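Local coordinates for protein aminoglycoside N(3)-acetyltransferase, AAC(3)-IVa (Escherichia coli, PDB 6MN5) that transfers an acetyl group from acetyl-CoA to the N3 amine of 2-deoxystreptamine aminoglycosides, probably conferring resistance to gentamicin, tobramycin, apramycin and related antibiotics, at residues N190-E195 against E252-A257. The protein carries 1 engineered substitution. Sequence-based numbering, arbitrary orientation.
Sequences NDHCCE and EECDAA. With ZN (zinc ion), chain H; LLL ((2R,3R,4R,5R)-2-((1S,2S,3R,4S,6R)-4,6-diamino-3-((2R,3R,6S)-3-amino-6-(aminomethyl)-tetrahydro-2H-pyran-2-yloxy)-2-hydr oxycyclohexyloxy)-5-methyl-4-(methylamino)-tetrahydro-2H-pyran-3,5-diol), chain G.
Cys193 and Cys254 meet at a zinc ion, which lies 2.3 Å from Cys193 SG and 2.4 Å from Cys254 SG. His245 and Cys251 complete this site of three cysteines and one histidine, in which Cys251, just before helix 252-260, and Cys254 in its first turn form a CxxC pair; the metal thus ties that C-terminal helix to the loop following strand 181-189. Glu253, next to Cys254 in the helix, starts with CB 4.0 Å from Cys193 N. With CG anti to the carbonyl carbon (chi1 -42°) and the rest of the chain extended past His192 and Cys193, the carboxylate is carried to the gentamicin. There OE1 accepts a hydrogen bond of 2.7 Å from N21 of gentamicin C1A, while OE2 lies 3.3 Å from C21 of the drug and also approaches Cys193 CB. OE1 sits 3.3 Å from His192 O as well; both are acceptors, and the pair is not a hydrogen bond. Asp191 OD1, a like charge 4.4 Å from Glu253 OE1, forms a salt bridge with Arg172. His192 CB packs 3.7 Å from Cys254 SG; the imidazole turns away, ND1 accepting a hydrogen bond from Cys194 N and NE2 hydrogen-bonded to Glu161. Farther along the helix, the methyl of Ala257 rests against Asp191 O.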
loop_
_atom_site.group_PDB
_atom_site.type_symbol
_atom_site.label_atom_id
_atom_site.label_comp_id
_atom_site.label_asym_id
_atom_site.label_seq_id
_atom_site.Cartn_x
_atom_site.Cartn_y
_atom_site.Cartn_z
ATOM N N ASN A 190 -9.492 -9.785 -7.233
ATOM C CA ASN A 190 -10.506 -8.740 -7.380
ATOM C C ASN A 190 -9.858 -7.491 -7.981
ATOM O O ASN A 190 -9.695 -6.453 -7.338
ATOM C CB ASN A 190 -11.149 -8.442 -6.033
ATOM C CG ASN A 190 -10.120 -8.198 -4.946
ATOM O OD1 ASN A 190 -9.608 -9.138 -4.340
ATOM N ND2 ASN A 190 -9.799 -6.932 -4.705
ATOM N N ASP A 191 -9.485 -7.610 -9.251
ATOM C CA ASP A 191 -8.689 -6.591 -9.917
ATOM C C ASP A 191 -9.489 -5.880 -11.001
ATOM O O ASP A 191 -10.245 -6.509 -11.749
ATOM C CB ASP A 191 -7.421 -7.194 -10.525
ATOM C CG ASP A 191 -6.491 -6.134 -11.073
ATOM O OD1 ASP A 191 -6.143 -6.199 -12.271
ATOM O OD2 ASP A 191 -6.137 -5.217 -10.305
ATOM N N HIS A 192 -9.302 -4.563 -11.077
ATOM C CA HIS A 192 -9.856 -3.739 -12.142
ATOM C C HIS A 192 -8.890 -2.596 -12.428
ATOM O O HIS A 192 -7.682 -2.739 -12.215
ATOM C CB HIS A 192 -11.241 -3.215 -11.756
ATOM C CG HIS A 192 -11.345 -2.785 -10.328
ATOM N ND1 HIS A 192 -10.962 -1.532 -9.899
ATOM C CD2 HIS A 192 -11.776 -3.444 -9.226
ATOM C CE1 HIS A 192 -11.158 -1.437 -8.595
ATOM N NE2 HIS A 192 -11.652 -2.583 -8.164
ATOM N N CYS A 193 -9.403 -1.458 -12.899
ATOM C CA CYS A 193 -8.538 -0.336 -13.247
ATOM C C CYS A 193 -8.148 0.513 -12.042
ATOM O O CYS A 193 -7.201 1.300 -12.140
ATOM C CB CYS A 193 -9.217 0.545 -14.296
ATOM S SG CYS A 193 -10.494 1.622 -13.624
ATOM N N CYS A 194 -8.860 0.384 -10.922
ATOM C CA CYS A 194 -8.602 1.070 -9.657
ATOM C C CYS A 194 -8.832 2.576 -9.724
ATOM O O CYS A 194 -8.585 3.262 -8.725
ATOM C CB CYS A 194 -7.178 0.827 -9.131
ATOM S SG CYS A 194 -6.749 -0.900 -8.828
ATOM N N GLU A 195 -9.294 3.115 -10.856
ATOM C CA GLU A 195 -9.498 4.559 -10.957
ATOM C C GLU A 195 -10.561 5.043 -9.979
ATOM O O GLU A 195 -10.404 6.096 -9.350
ATOM C CB GLU A 195 -9.882 4.941 -12.386
ATOM C CG GLU A 195 -8.704 5.081 -13.331
ATOM C CD GLU A 195 -9.124 5.521 -14.718
ATOM O OE1 GLU A 195 -10.216 6.111 -14.849
ATOM O OE2 GLU A 195 -8.363 5.272 -15.677
ATOM N N GLU A 252 -11.750 -1.512 -20.245
ATOM C CA GLU A 252 -11.543 -2.926 -20.541
ATOM C C GLU A 252 -11.473 -3.755 -19.264
ATOM O O GLU A 252 -12.119 -4.805 -19.155
ATOM C CB GLU A 252 -10.267 -3.094 -21.364
ATOM C CG GLU A 252 -10.363 -4.108 -22.485
ATOM C CD GLU A 252 -9.267 -3.924 -23.517
ATOM O OE1 GLU A 252 -9.530 -3.289 -24.559
ATOM O OE2 GLU A 252 -8.138 -4.404 -23.277
ATOM N N GLU A 253 -10.698 -3.293 -18.280
ATOM C CA GLU A 253 -10.454 -4.100 -17.088
ATOM C C GLU A 253 -11.701 -4.216 -16.221
ATOM O O GLU A 253 -12.015 -5.303 -15.724
ATOM C CB GLU A 253 -9.298 -3.509 -16.289
ATOM C CG GLU A 253 -8.137 -3.053 -17.150
ATOM C CD GLU A 253 -7.045 -2.399 -16.336
ATOM O OE1 GLU A 253 -6.599 -3.014 -15.345
ATOM O OE2 GLU A 253 -6.640 -1.269 -16.682
ATOM N N CYS A 254 -12.416 -3.107 -16.017
ATOM C CA CYS A 254 -13.666 -3.170 -15.269
ATOM C C CYS A 254 -14.701 -4.007 -16.007
ATOM O O CYS A 254 -15.489 -4.727 -15.381
ATOM C CB CYS A 254 -14.197 -1.761 -15.010
ATOM S SG CYS A 254 -13.221 -0.815 -13.828
ATOM N N ASP A 255 -14.714 -3.931 -17.341
ATOM C CA ASP A 255 -15.598 -4.797 -18.114
ATOM C C ASP A 255 -15.271 -6.263 -17.871
ATOM O O ASP A 255 -16.176 -7.096 -17.749
ATOM C CB ASP A 255 -15.498 -4.464 -19.603
ATOM C CG ASP A 255 -16.224 -3.184 -19.965
ATOM O OD1 ASP A 255 -16.796 -2.544 -19.057
ATOM O OD2 ASP A 255 -16.216 -2.814 -21.159
ATOM N N ALA A 256 -13.980 -6.596 -17.789
ATOM C CA ALA A 256 -13.589 -7.977 -17.522
ATOM C C ALA A 256 -14.031 -8.413 -16.131
ATOM O O ALA A 256 -14.462 -9.556 -15.938
ATOM C CB ALA A 256 -12.078 -8.134 -17.680
ATOM N N ALA A 257 -13.934 -7.513 -15.150
ATOM C CA ALA A 257 -14.396 -7.835 -13.805
ATOM C C ALA A 257 -15.905 -8.038 -13.776
ATOM O O ALA A 257 -16.409 -8.900 -13.046
ATOM C CB ALA A 257 -13.979 -6.732 -12.831
HETATM ZN ZN ZN H . -12.220 0.973 -15.057
HETATM C C11 LLL G . -4.095 -1.690 -13.330
HETATM O O11 LLL G . -2.983 -2.375 -12.737
HETATM C C21 LLL G . -3.902 -1.617 -14.835
HETATM N N21 LLL G . -3.869 -2.961 -15.429
HETATM C C31 LLL G . -2.627 -0.852 -15.147
HETATM C C41 LLL G . -2.667 0.504 -14.460
HETATM C C51 LLL G . -2.929 0.312 -12.975
HETATM O O51 LLL G . -4.183 -0.362 -12.793
HETATM C C61 LLL G . -2.977 1.677 -12.285
HETATM N N61 LLL G . -3.490 1.555 -10.913
HETATM C C12 LLL G . -3.075 -4.490 -9.085
HETATM N N12 LLL G . -3.491 -5.346 -7.966
HETATM C C22 LLL G . -4.036 -3.328 -9.270
HETATM C C32 LLL G . -3.537 -2.427 -10.388
HETATM N N32 LLL G . -4.408 -1.255 -10.549
HETATM C C42 LLL G . -3.452 -3.225 -11.680
HETATM C C52 LLL G . -2.489 -4.386 -11.497
HETATM O O52 LLL G . -2.408 -5.138 -12.715
HETATM C C62 LLL G . -2.986 -5.286 -10.376
HETATM O O62 LLL G . -2.075 -6.381 -10.202
HETATM C C13 LLL G . -2.332 -7.384 -11.200
HETATM C C23 LLL G . -1.861 -8.755 -10.709
HETATM O O23 LLL G . -1.986 -8.850 -9.278
HETATM C C33 LLL G . -0.412 -8.971 -11.113
HETATM N N33 LLL G . 0.130 -10.193 -10.503
HETATM C C43 LLL G . -0.316 -9.030 -12.630
HETATM O O43 LLL G . -0.473 -10.388 -13.067
HETATM C C53 LLL G . -1.412 -8.170 -13.241
HETATM O O53 LLL G . -1.634 -7.021 -12.407
HETATM C C83 LLL G . 1.051 -8.506 -13.076
HETATM C C93 LLL G . 1.436 -9.899 -9.895
#